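Local coordinates for L-Ribose isomerase (Acinetobacter, PDB 4Q0Q), which probably interconverts L-ribose and L-ribulose in a metal-dependent aldose-ketose isomerisation, and here holds cobalt and L-ribulose in its cupin-type beta barrel, at residues H117-K122 and H241-V246; D23-E28 and Y71-I76; S125-L130 and V212-S217. One frame throughout, in Å; residues are numbered along the deposited sequence.

How the contacts relate
Contacts 1 and 3 meet at the sugar in the active site. The 117-122 segment supplies His117 and His119 to the cobalt ion and Lys122 to the ribulofuranose, while 212-217 brings Glu215 up to the same sugar. Their centres lie about 18 Å apart, yet they touch: Lys122 CD packs 3.7 Å from Ser217 OG. Contact 3 is nested in the chain loop that contact 1 closes. Contact 2 comes earlier in sequence and packs helix 19-35 on strand 73-82, a member of the same sheet as both strands of contact 3. Its centre is about 22 Å from that of contact 1 and about 16 Å from that of contact 3, with nearest atoms about 7 Å away in each case.

Contact 1 of 3, residues H117-K122 and H241-V246; sequences HHHGRK and HDNDFV. With CO (cobalt (II) ion), chain B; NCO (cobalt hexammine(III)), chain K; RUU (alpha-L-ribulofuranose), chain C.
Asp242 reaches across to the turn at 119-122 and is gripped there by both carboxylate oxygens. OD1 takes the backbone N of Arg121 on its syn side at 3.0 Å and also the Arg121 guanidinium, whose NH1 makes a salt bridge from above the carboxylate plane; the two flat groups stand almost perpendicular, at 89°. OD2 accepts Lys122 N, again syn, at 3.0 Å. Arg121 NE forms a salt bridge with Glu97. Next along, His119 turns its ring edge to the backbone: ND1 gives a straight bond of 2.8 Å to Asp242 O, only 6° out of the ring plane, which fixes the ring's rotation and presents NE2 to the cobalt at 2.2 Å. His117, its CG wedged between backbone N and carbonyl carbon (chi1 68°), lays CB over the face of the Phe245 ring, 3.8 Å from its centroid, and sends NE2 to the same metal; its ND1 is held by Pro115 O. On the opposite face of the two strands, His118 and Asp244 form an antiparallel hydrogen-bonded pair. Lys122, bent at chi3, brings NZ to 2.9 Å from O2 of the ribulofuranose. Glu124 and His199 complete the protein ligands, while sugar O1 and O2 chelate the cobalt. With ND1 donating to a carbonyl, His119 has NE2 left as a lone-pair donor to the metal, so Asp242 acts in the second shell through its backbone.

Contact 2 of 3, residues D23-E28 and Y71-I76; sequences DEWVRE and YEAMII. With RUU (alpha-L-ribulofuranose), chain F; RUU (alpha-L-ribulofuranose), chain G; RUU (alpha-L-ribulofuranose), chain D.
The indole of Trp25 lies with one face against Ile75, whose CD1 stands over the five-membered ring, 3.4 Å from its centroid and 15° off the normal, a CH-pi contact. CG1 of the same isoleucine continues over that face, 3.5 Å from Trp25 CE2. Near the far end of the indole, CH2 comes 3.6 Å from Met74 O and 4.3 Å from Ala73 CB, both met obliquely, while Met74 N lies at the edge in the ring plane. Phe61 meets the tryptophan edge-to-face. The second flat group, the Arg27 guanidinium, has Asp23 OD2 over one face, an ion pair by charge alone since no N-H points at the oxygen. Its edge is turned to two bound sugars: NE and NH2 both donate to O3 of one ribulofuranose, and NH1 and NH2 to O1 of another.

With CG of Trp25 anti to its backbone N (chi1 179°), the ring swings from the helix flank to the strand, where it and the Ile75 side chain run antiparallel and overlap alongside one another. Val26 adds a lighter touch, CG2 to Ile75 CD1 at 4.4 Å. The contact is buried and apolar. Glu28, farther round the helix, is hydrogen-bonded to His109 and Trp66 of the second subunit.

The axes of 23-28 and 73-76 approach to 9.6 Å and cross at -47°. Helix 19-35 thus lies over the face of strand 73-82 that carries Ala73 and Ile75; Met74 and Ile76 point to the other face, toward side chains of strand 101-108.

Contact 3 of 3, residues S125-L130 and V212-S217; sequences SYEVVL and VVREVS. With RUU (alpha-L-ribulofuranose), chain C.
Strand 125-130 pairs antiparallel with 212-217 inside the six-stranded sheet of this cupin-like barrel, a pairing interrupted by a classic beta bulge near its far end. Ser125 OG, between the backbone N and the carbonyl carbon (chi1 68°), donates to a lone pair of Val216 O, in its carbonyl plane, at 2.6 Å; a water bridges this hydroxyl to Arg214 O. Tyr126 follows on the other face beside Glu215, the two side chains pointing the same way and OE1 lying in the ring plane at the edge, 4.0 Å from CE1. The phenol OH is held by Glu124. Glu215 itself runs extended to the sugar, where O3 of the ribulofuranose gives OE2 a weak bond of 3.3 Å; the same oxygen is paired with Lys104. Glu127 returns to the face of Ser125 and lies alongside Arg214, their charged groups 4.3 Å apart from OE2 to NE and not bonded. Each looks elsewhere: Glu127 to Lys190, and Arg214 to Glu127 of the third subunit, so this face lies at a subunit interface. Val128 pairs with Val213 on the face of Tyr126. Val129 and Leu130 then both face Val212, and the register slips by one. Leu130 packs CB on Val212 CB at 3.9 Å. Two donors meet at Val212 O: Val129 N at 2.7 Å, nearly along the C=O axis, and Leu130 N at 3.1 Å, on a lone pair.

Contact 1 of 3, residues H117-K122 and H241-V246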
loop_
_atom_site.group_PDB
_atom_site.type_symbol
_atom_site.label_atom_id
_atom_site.label_comp_id
_atom_site.label_asym_id
_atom_site.label_seq_id
_atom_site.Cartn_x
_atom_site.Cartn_y
_atom_site.Cartn_z
ATOM N N HIS A 117 -13.080 -27.050 -10.362
ATOM C CA HIS A 117 -14.522 -26.864 -10.358
ATOM C C HIS A 117 -14.911 -25.957 -11.510
ATOM O O HIS A 117 -14.052 -25.358 -12.151
ATOM C CB HIS A 117 -14.985 -26.217 -9.043
ATOM C CG HIS A 117 -14.531 -24.796 -8.872
ATOM N ND1 HIS A 117 -13.239 -24.459 -8.530
ATOM C CD2 HIS A 117 -15.195 -23.625 -9.026
ATOM C CE1 HIS A 117 -13.126 -23.143 -8.479
ATOM N NE2 HIS A 117 -14.299 -22.613 -8.777
ATOM N N HIS A 118 -16.207 -25.871 -11.781
ATOM C CA HIS A 118 -16.688 -24.987 -12.824
ATOM C C HIS A 118 -18.020 -24.419 -12.369
ATOM O O HIS A 118 -18.634 -24.925 -11.432
ATOM C CB HIS A 118 -16.823 -25.719 -14.173
ATOM C CG HIS A 118 -18.066 -26.542 -14.312
ATOM N ND1 HIS A 118 -18.154 -27.843 -13.865
ATOM C CD2 HIS A 118 -19.275 -26.242 -14.841
ATOM C CE1 HIS A 118 -19.364 -28.309 -14.114
ATOM N NE2 HIS A 118 -20.064 -27.358 -14.704
ATOM N N HIS A 119 -18.448 -23.343 -13.015
ATOM C CA HIS A 119 -19.707 -22.711 -12.681
ATOM C C HIS A 119 -20.572 -22.702 -13.936
ATOM O O HIS A 119 -20.073 -22.482 -15.041
ATOM C CB HIS A 119 -19.474 -21.272 -12.218
ATOM C CG HIS A 119 -18.487 -21.148 -11.104
ATOM N ND1 HIS A 119 -18.723 -21.647 -9.841
ATOM C CD2 HIS A 119 -17.253 -20.593 -11.064
ATOM C CE1 HIS A 119 -17.679 -21.402 -9.071
ATOM N NE2 HIS A 119 -16.772 -20.764 -9.788
ATOM N N GLY A 120 -21.866 -22.942 -13.764
ATOM C CA GLY A 120 -22.752 -22.924 -14.907
ATOM C C GLY A 120 -23.191 -21.507 -15.225
ATOM O O GLY A 120 -23.440 -21.174 -16.383
ATOM N N ARG A 121 -23.261 -20.657 -14.201
ATOM C CA ARG A 121 -23.713 -19.280 -14.393
ATOM C C ARG A 121 -22.664 -18.193 -14.162
ATOM O O ARG A 121 -22.651 -17.170 -14.855
ATOM C CB ARG A 121 -24.904 -19.016 -13.469
ATOM C CG ARG A 121 -25.934 -20.138 -13.460
ATOM C CD ARG A 121 -26.888 -19.995 -12.285
ATOM N NE ARG A 121 -27.896 -21.053 -12.243
ATOM C CZ ARG A 121 -27.639 -22.337 -12.002
ATOM N NH1 ARG A 121 -26.395 -22.746 -11.775
ATOM N NH2 ARG A 121 -28.633 -23.214 -11.980
ATOM N N LYS A 122 -21.777 -18.424 -13.199
ATOM C CA LYS A 122 -20.762 -17.442 -12.823
ATOM C C LYS A 122 -19.479 -17.322 -13.644
ATOM O O LYS A 122 -18.733 -18.288 -13.808
ATOM C CB LYS A 122 -20.370 -17.660 -11.356
ATOM C CG LYS A 122 -19.386 -16.631 -10.805
ATOM C CD LYS A 122 -19.128 -16.820 -9.311
ATOM C CE LYS A 122 -17.856 -17.618 -9.048
ATOM N NZ LYS A 122 -17.670 -17.899 -7.588
ATOM N N HIS A 241 -26.958 -23.686 -5.833
ATOM C CA HIS A 241 -25.522 -23.845 -5.594
ATOM C C HIS A 241 -24.812 -23.933 -6.945
ATOM O O HIS A 241 -24.746 -24.998 -7.558
ATOM C CB HIS A 241 -25.266 -25.107 -4.765
ATOM C CG HIS A 241 -23.827 -25.321 -4.409
ATOM N ND1 HIS A 241 -23.021 -24.310 -3.932
ATOM C CD2 HIS A 241 -23.058 -26.434 -4.433
ATOM C CE1 HIS A 241 -21.817 -24.791 -3.677
ATOM N NE2 HIS A 241 -21.812 -26.079 -3.971
ATOM N N ASP A 242 -24.284 -22.799 -7.396
ATOM C CA ASP A 242 -23.613 -22.703 -8.687
ATOM C C ASP A 242 -22.152 -23.161 -8.694
ATOM O O ASP A 242 -21.335 -22.653 -9.464
ATOM C CB ASP A 242 -23.724 -21.262 -9.200
ATOM C CG ASP A 242 -23.199 -21.098 -10.605
ATOM O OD1 ASP A 242 -23.574 -21.905 -11.478
ATOM O OD2 ASP A 242 -22.417 -20.156 -10.841
ATOM N N ASN A 243 -21.824 -24.117 -7.831
ATOM C CA ASN A 243 -20.471 -24.655 -7.773
ATOM C C ASN A 243 -20.512 -26.142 -8.064
ATOM O O ASN A 243 -21.336 -26.869 -7.509
ATOM C CB ASN A 243 -19.839 -24.449 -6.398
ATOM C CG ASN A 243 -19.663 -22.993 -6.048
ATOM O OD1 ASN A 243 -19.623 -22.135 -6.928
ATOM N ND2 ASN A 243 -19.542 -22.704 -4.756
ATOM N N ASP A 244 -19.627 -26.593 -8.942
ATOM C CA ASP A 244 -19.560 -28.004 -9.278
ATOM C C ASP A 244 -18.102 -28.437 -9.204
ATOM O O ASP A 244 -17.350 -28.301 -10.171
ATOM C CB ASP A 244 -20.110 -28.252 -10.685
ATOM C CG ASP A 244 -20.283 -29.729 -10.991
ATOM O OD1 ASP A 244 -19.677 -30.561 -10.285
ATOM O OD2 ASP A 244 -21.018 -30.058 -11.949
ATOM N N PHE A 245 -17.704 -28.943 -8.044
ATOM C CA PHE A 245 -16.336 -29.399 -7.851
ATOM C C PHE A 245 -16.152 -30.814 -8.394
ATOM O O PHE A 245 -17.012 -31.682 -8.197
ATOM C CB PHE A 245 -15.981 -29.348 -6.362
ATOM C CG PHE A 245 -15.822 -27.952 -5.829
ATOM C CD1 PHE A 245 -14.583 -27.317 -5.861
ATOM C CD2 PHE A 245 -16.923 -27.253 -5.338
ATOM C CE1 PHE A 245 -14.441 -25.997 -5.413
ATOM C CE2 PHE A 245 -16.794 -25.935 -4.889
ATOM C CZ PHE A 245 -15.550 -25.307 -4.928
ATOM N N VAL A 246 -15.039 -31.034 -9.090
ATOM C CA VAL A 246 -14.729 -32.340 -9.657
ATOM C C VAL A 246 -14.663 -33.374 -8.539
ATOM O O VAL A 246 -15.071 -34.522 -8.710
ATOM C CB VAL A 246 -13.379 -32.321 -10.401
ATOM C CG1 VAL A 246 -13.040 -33.717 -10.907
ATOM C CG2 VAL A 246 -13.439 -31.334 -11.560
HETATM CO CO CO B . -14.611 -20.437 -9.528
HETATM CO CO NCO K . -19.379 -34.444 -9.536
HETATM N N1 NCO K . -20.444 -33.059 -9.070
HETATM N N2 NCO K . -20.473 -35.576 -8.639
HETATM N N3 NCO K . -18.292 -33.303 -10.436
HETATM N N4 NCO K . -18.401 -34.207 -8.033
HETATM N N5 NCO K . -20.349 -34.689 -11.037
HETATM N N6 NCO K . -18.315 -35.831 -9.998
HETATM C C1 RUU C . -12.811 -18.985 -7.441
HETATM O O1 RUU C . -12.603 -19.760 -8.617
HETATM C C2 RUU C . -14.022 -19.475 -6.681
HETATM O O2 RUU C . -15.169 -19.450 -7.521
HETATM C C3 RUU C . -14.323 -18.728 -5.390
HETATM O O3 RUU C . -15.256 -17.688 -5.633
HETATM C C4 RUU C . -14.973 -19.821 -4.534
HETATM O O4 RUU C . -16.348 -19.929 -4.884
HETATM C C5 RUU C . -14.255 -21.092 -4.976
HETATM O O5 RUU C . -13.777 -20.839 -6.308
HETATM O O HOH W 1 -16.825 -29.571 -12.486
HETATM O O HOH W 2 -20.486 -19.781 -6.900
#

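Contact 2 of 3, residues D23-E28 and Y71-I76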
loop_
_atom_site.group_PDB
_atom_site.type_symbol
_atom_site.label_atom_id
_atom_site.label_comp_id
_atom_site.label_asym_id
_atom_site.label_seq_id
_atom_site.Cartn_x
_atom_site.Cartn_y
_atom_site.Cartn_z
ATOM N N ASP A 23 -9.146 -19.158 13.975
ATOM C CA ASP A 23 -9.089 -17.727 14.246
ATOM C C ASP A 23 -7.759 -17.109 13.826
ATOM O O ASP A 23 -7.734 -16.041 13.220
ATOM C CB ASP A 23 -9.329 -17.455 15.736
ATOM C CG ASP A 23 -10.763 -17.721 16.157
ATOM O OD1 ASP A 23 -11.586 -18.116 15.305
ATOM O OD2 ASP A 23 -11.071 -17.530 17.351
ATOM N N GLU A 24 -6.655 -17.773 14.147
ATOM C CA GLU A 24 -5.344 -17.247 13.783
ATOM C C GLU A 24 -5.184 -17.201 12.269
ATOM O O GLU A 24 -4.630 -16.246 11.721
ATOM C CB GLU A 24 -4.230 -18.104 14.387
ATOM C CG GLU A 24 -4.283 -18.217 15.907
ATOM C CD GLU A 24 -3.078 -18.943 16.478
ATOM O OE1 GLU A 24 -2.549 -19.845 15.797
ATOM O OE2 GLU A 24 -2.665 -18.623 17.611
ATOM N N TRP A 25 -5.675 -18.241 11.603
ATOM C CA TRP A 25 -5.603 -18.345 10.153
ATOM C C TRP A 25 -6.400 -17.204 9.524
ATOM O O TRP A 25 -5.874 -16.436 8.713
ATOM C CB TRP A 25 -6.162 -19.716 9.724
ATOM C CG TRP A 25 -6.208 -20.009 8.238
ATOM C CD1 TRP A 25 -5.312 -19.614 7.287
ATOM C CD2 TRP A 25 -7.166 -20.839 7.562
ATOM N NE1 TRP A 25 -5.651 -20.147 6.062
ATOM C CE2 TRP A 25 -6.786 -20.901 6.203
ATOM C CE3 TRP A 25 -8.310 -21.539 7.975
ATOM C CZ2 TRP A 25 -7.508 -21.636 5.251
ATOM C CZ3 TRP A 25 -9.029 -22.273 7.024
ATOM C CH2 TRP A 25 -8.621 -22.311 5.679
ATOM N N VAL A 26 -7.659 -17.080 9.930
ATOM C CA VAL A 26 -8.542 -16.057 9.391
ATOM C C VAL A 26 -8.200 -14.631 9.824
ATOM O O VAL A 26 -8.244 -13.718 9.008
ATOM C CB VAL A 26 -10.008 -16.371 9.737
ATOM C CG1 VAL A 26 -10.910 -15.250 9.274
ATOM C CG2 VAL A 26 -10.425 -17.674 9.052
ATOM N N ARG A 27 -7.854 -14.435 11.092
ATOM C CA ARG A 27 -7.508 -13.099 11.563
ATOM C C ARG A 27 -6.243 -12.564 10.901
ATOM O O ARG A 27 -6.200 -11.401 10.506
ATOM C CB ARG A 27 -7.367 -13.087 13.089
ATOM C CG ARG A 27 -8.712 -13.193 13.799
ATOM C CD ARG A 27 -8.550 -13.340 15.302
ATOM N NE ARG A 27 -9.824 -13.614 15.962
ATOM C CZ ARG A 27 -9.959 -13.867 17.262
ATOM N NH1 ARG A 27 -8.895 -13.881 18.055
ATOM N NH2 ARG A 27 -11.161 -14.106 17.769
ATOM N N GLU A 28 -5.214 -13.399 10.778
ATOM C CA GLU A 28 -3.984 -12.962 10.125
ATOM C C GLU A 28 -4.277 -12.578 8.680
ATOM O O GLU A 28 -3.754 -11.581 8.181
ATOM C CB GLU A 28 -2.922 -14.066 10.131
ATOM C CG GLU A 28 -2.155 -14.217 11.431
ATOM C CD GLU A 28 -1.310 -12.993 11.779
ATOM O OE1 GLU A 28 -1.171 -12.079 10.941
ATOM O OE2 GLU A 28 -0.777 -12.953 12.904
ATOM N N TYR A 71 -2.562 -29.071 -0.398
ATOM C CA TYR A 71 -3.865 -29.328 0.189
ATOM C C TYR A 71 -4.840 -28.326 -0.409
ATOM O O TYR A 71 -4.433 -27.278 -0.927
ATOM C CB TYR A 71 -3.810 -29.184 1.715
ATOM C CG TYR A 71 -3.226 -30.395 2.425
ATOM C CD1 TYR A 71 -3.991 -31.542 2.631
ATOM C CD2 TYR A 71 -1.906 -30.395 2.872
ATOM C CE1 TYR A 71 -3.452 -32.665 3.273
ATOM C CE2 TYR A 71 -1.358 -31.504 3.507
ATOM C CZ TYR A 71 -2.135 -32.636 3.707
ATOM O OH TYR A 71 -1.588 -33.732 4.345
ATOM N N GLU A 72 -6.124 -28.656 -0.347
ATOM C CA GLU A 72 -7.155 -27.797 -0.890
ATOM C C GLU A 72 -7.880 -27.089 0.251
ATOM O O GLU A 72 -8.780 -27.638 0.901
ATOM C CB GLU A 72 -8.111 -28.628 -1.761
ATOM C CG GLU A 72 -7.341 -29.489 -2.783
ATOM C CD GLU A 72 -8.224 -30.265 -3.759
ATOM O OE1 GLU A 72 -9.393 -30.564 -3.430
ATOM O OE2 GLU A 72 -7.728 -30.593 -4.858
ATOM N N ALA A 73 -7.440 -25.860 0.494
ATOM C CA ALA A 73 -7.983 -24.999 1.533
ATOM C C ALA A 73 -7.644 -23.566 1.130
ATOM O O ALA A 73 -6.645 -23.329 0.446
ATOM C CB ALA A 73 -7.345 -25.322 2.873
ATOM N N MET A 74 -8.464 -22.617 1.566
ATOM C CA MET A 74 -8.233 -21.220 1.231
ATOM C C MET A 74 -9.121 -20.319 2.060
ATOM O O MET A 74 -10.046 -20.771 2.734
ATOM C CB MET A 74 -8.552 -20.976 -0.242
ATOM C CG MET A 74 -10.049 -20.912 -0.522
ATOM S SD MET A 74 -10.466 -21.031 -2.269
ATOM C CE MET A 74 -9.948 -19.411 -2.848
ATOM N N ILE A 75 -8.838 -19.025 1.988
ATOM C CA ILE A 75 -9.619 -18.045 2.701
ATOM C C ILE A 75 -10.256 -17.131 1.666
ATOM O O ILE A 75 -9.637 -16.798 0.654
ATOM C CB ILE A 75 -8.734 -17.219 3.663
ATOM C CG1 ILE A 75 -8.391 -18.078 4.882
ATOM C CG2 ILE A 75 -9.442 -15.917 4.067
ATOM C CD1 ILE A 75 -7.448 -17.429 5.847
ATOM N N ILE A 76 -11.506 -16.761 1.912
ATOM C CA ILE A 76 -12.226 -15.869 1.024
ATOM C C ILE A 76 -13.014 -14.850 1.840
ATOM O O ILE A 76 -13.823 -15.211 2.697
ATOM C CB ILE A 76 -13.219 -16.628 0.121
ATOM C CG1 ILE A 76 -12.465 -17.603 -0.789
ATOM C CG2 ILE A 76 -14.035 -15.631 -0.700
ATOM C CD1 ILE A 76 -13.360 -18.443 -1.684
HETATM C C1 RUU F . -16.250 -14.461 14.405
HETATM O O1 RUU F . -17.320 -15.399 14.387
HETATM C C2 RUU F . -14.907 -15.163 14.397
HETATM O O2 RUU F . -14.617 -15.672 15.691
HETATM C C3 RUU F . -13.757 -14.280 13.917
HETATM O O3 RUU F . -12.951 -13.895 15.017
HETATM C C4 RUU F . -12.946 -15.166 12.976
HETATM O O4 RUU F . -11.781 -15.624 13.645
HETATM C C5 RUU F . -13.847 -16.354 12.643
HETATM O O5 RUU F . -15.001 -16.273 13.493
HETATM C C1 RUU G . -10.144 -16.764 20.089
HETATM O O1 RUU G . -10.255 -15.434 20.579
HETATM C C2 RUU G . -8.840 -17.408 20.528
HETATM O O2 RUU G . -7.837 -17.187 19.547
HETATM C C3 RUU G . -8.970 -18.899 20.815
HETATM O O3 RUU G . -8.434 -19.645 19.735
HETATM C C4 RUU G . -8.133 -19.129 22.077
HETATM O O4 RUU G . -6.867 -19.667 21.722
HETATM C C5 RUU G . -7.946 -17.746 22.698
HETATM O O5 RUU G . -8.418 -16.777 21.747
HETATM C C1 RUU D . -16.628 -14.259 2.935
HETATM O O1 RUU D . -16.561 -13.422 4.084
HETATM C C2 RUU D . -17.393 -15.544 3.216
HETATM O O2 RUU D . -16.506 -16.546 3.688
HETATM C C3 RUU D . -18.165 -16.073 2.009
HETATM O O3 RUU D . -17.497 -17.206 1.475
HETATM C C4 RUU D . -19.524 -16.492 2.573
HETATM O O4 RUU D . -19.519 -17.885 2.850
HETATM C C5 RUU D . -19.663 -15.718 3.882
HETATM O O5 RUU D . -18.348 -15.271 4.253
#

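Contact 3 of 3, residues S125-L130 and V212-S217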
loop_
_atom_site.group_PDB
_atom_site.type_symbol
_atom_site.label_atom_id
_atom_site.label_comp_id
_atom_site.label_asym_id
_atom_site.label_seq_id
_atom_site.Cartn_x
_atom_site.Cartn_y
_atom_site.Cartn_z
ATOM N N SER A 125 -13.079 -13.070 -12.837
ATOM C CA SER A 125 -11.863 -12.430 -13.334
ATOM C C SER A 125 -10.900 -12.350 -12.154
ATOM O O SER A 125 -11.336 -12.268 -11.009
ATOM C CB SER A 125 -12.155 -11.023 -13.861
ATOM O OG SER A 125 -12.510 -10.141 -12.816
ATOM N N TYR A 126 -9.599 -12.360 -12.434
ATOM C CA TYR A 126 -8.591 -12.313 -11.381
ATOM C C TYR A 126 -7.628 -11.142 -11.470
ATOM O O TYR A 126 -7.204 -10.737 -12.556
ATOM C CB TYR A 126 -7.754 -13.599 -11.371
ATOM C CG TYR A 126 -8.552 -14.869 -11.515
ATOM C CD1 TYR A 126 -9.649 -15.122 -10.698
ATOM C CD2 TYR A 126 -8.210 -15.819 -12.479
ATOM C CE1 TYR A 126 -10.395 -16.294 -10.838
ATOM C CE2 TYR A 126 -8.941 -16.989 -12.628
ATOM C CZ TYR A 126 -10.033 -17.222 -11.806
ATOM O OH TYR A 126 -10.755 -18.384 -11.951
ATOM N N GLU A 127 -7.282 -10.624 -10.299
ATOM C CA GLU A 127 -6.341 -9.532 -10.150
ATOM C C GLU A 127 -5.451 -9.931 -8.978
ATOM O O GLU A 127 -5.906 -9.949 -7.833
ATOM C CB GLU A 127 -7.077 -8.233 -9.819
ATOM C CG GLU A 127 -6.173 -7.033 -9.572
ATOM C CD GLU A 127 -6.945 -5.812 -9.081
ATOM O OE1 GLU A 127 -8.054 -5.563 -9.588
ATOM O OE2 GLU A 127 -6.435 -5.095 -8.199
ATOM N N VAL A 128 -4.196 -10.269 -9.267
ATOM C CA VAL A 128 -3.255 -10.663 -8.226
ATOM C C VAL A 128 -2.792 -9.423 -7.473
ATOM O O VAL A 128 -2.359 -8.442 -8.080
ATOM C CB VAL A 128 -2.025 -11.398 -8.822
ATOM C CG1 VAL A 128 -1.005 -11.740 -7.707
ATOM C CG2 VAL A 128 -2.481 -12.667 -9.535
ATOM N N VAL A 129 -2.902 -9.463 -6.150
ATOM C CA VAL A 129 -2.504 -8.336 -5.322
ATOM C C VAL A 129 -1.131 -8.559 -4.699
ATOM O O VAL A 129 -0.303 -7.652 -4.655
ATOM C CB VAL A 129 -3.537 -8.082 -4.205
ATOM C CG1 VAL A 129 -3.158 -6.827 -3.410
ATOM C CG2 VAL A 129 -4.928 -7.943 -4.811
ATOM N N LEU A 130 -0.897 -9.778 -4.222
ATOM C CA LEU A 130 0.368 -10.142 -3.602
ATOM C C LEU A 130 0.695 -11.576 -4.006
ATOM O O LEU A 130 -0.205 -12.415 -4.103
ATOM C CB LEU A 130 0.253 -10.059 -2.082
ATOM C CG LEU A 130 1.567 -10.177 -1.310
ATOM C CD1 LEU A 130 2.354 -8.875 -1.464
ATOM C CD2 LEU A 130 1.283 -10.466 0.164
ATOM N N VAL A 212 -2.503 -13.510 -2.703
ATOM C CA VAL A 212 -3.666 -12.689 -2.400
ATOM C C VAL A 212 -4.214 -12.193 -3.728
ATOM O O VAL A 212 -3.541 -11.453 -4.456
ATOM C CB VAL A 212 -3.305 -11.469 -1.499
ATOM C CG1 VAL A 212 -4.566 -10.699 -1.134
ATOM C CG2 VAL A 212 -2.597 -11.937 -0.228
ATOM N N VAL A 213 -5.429 -12.605 -4.049
ATOM C CA VAL A 213 -6.028 -12.208 -5.307
ATOM C C VAL A 213 -7.456 -11.711 -5.166
ATOM O O VAL A 213 -8.256 -12.248 -4.395
ATOM C CB VAL A 213 -5.957 -13.383 -6.336
ATOM C CG1 VAL A 213 -6.316 -14.686 -5.657
ATOM C CG2 VAL A 213 -6.893 -13.130 -7.518
ATOM N N ARG A 214 -7.760 -10.654 -5.906
ATOM C CA ARG A 214 -9.091 -10.095 -5.900
ATOM C C ARG A 214 -9.894 -10.675 -7.062
ATOM O O ARG A 214 -9.492 -10.585 -8.226
ATOM C CB ARG A 214 -9.056 -8.566 -6.043
ATOM C CG ARG A 214 -10.467 -7.959 -6.147
ATOM C CD ARG A 214 -10.445 -6.486 -6.545
ATOM N NE ARG A 214 -9.741 -5.660 -5.568
ATOM C CZ ARG A 214 -10.332 -4.789 -4.755
ATOM N NH1 ARG A 214 -9.601 -4.087 -3.901
ATOM N NH2 ARG A 214 -11.648 -4.611 -4.801
ATOM N N GLU A 215 -11.029 -11.279 -6.747
ATOM C CA GLU A 215 -11.879 -11.808 -7.792
ATOM C C GLU A 215 -13.059 -10.867 -7.989
ATOM O O GLU A 215 -13.696 -10.437 -7.024
ATOM C CB GLU A 215 -12.410 -13.190 -7.425
ATOM C CG GLU A 215 -13.402 -13.724 -8.439
ATOM C CD GLU A 215 -13.979 -15.059 -8.041
ATOM O OE1 GLU A 215 -13.218 -16.050 -8.046
ATOM O OE2 GLU A 215 -15.185 -15.119 -7.718
ATOM N N VAL A 216 -13.324 -10.525 -9.240
ATOM C CA VAL A 216 -14.461 -9.682 -9.583
ATOM C C VAL A 216 -15.242 -10.564 -10.547
ATOM O O VAL A 216 -14.742 -10.916 -11.618
ATOM C CB VAL A 216 -14.035 -8.372 -10.283
ATOM C CG1 VAL A 216 -15.255 -7.689 -10.877
ATOM C CG2 VAL A 216 -13.370 -7.433 -9.275
ATOM N N SER A 217 -16.462 -10.927 -10.168
ATOM C CA SER A 217 -17.248 -11.824 -10.997
ATOM C C SER A 217 -18.738 -11.567 -10.906
ATOM O O SER A 217 -19.176 -10.645 -10.218
ATOM C CB SER A 217 -16.986 -13.253 -10.553
ATOM O OG SER A 217 -17.609 -13.492 -9.305
HETATM C C1 RUU C . -12.811 -18.985 -7.441
HETATM O O1 RUU C . -12.603 -19.760 -8.617
HETATM C C2 RUU C . -14.022 -19.475 -6.681
HETATM O O2 RUU C . -15.169 -19.450 -7.521
HETATM C C3 RUU C . -14.323 -18.728 -5.390
HETATM O O3 RUU C . -15.256 -17.688 -5.633
HETATM C C4 RUU C . -14.973 -19.821 -4.534
HETATM O O4 RUU C . -16.348 -19.929 -4.884
HETATM C C5 RUU C . -14.255 -21.092 -4.976
HETATM O O5 RUU C . -13.777 -20.839 -6.308
HETATM O O HOH W 3 -10.298 -9.098 -10.827
#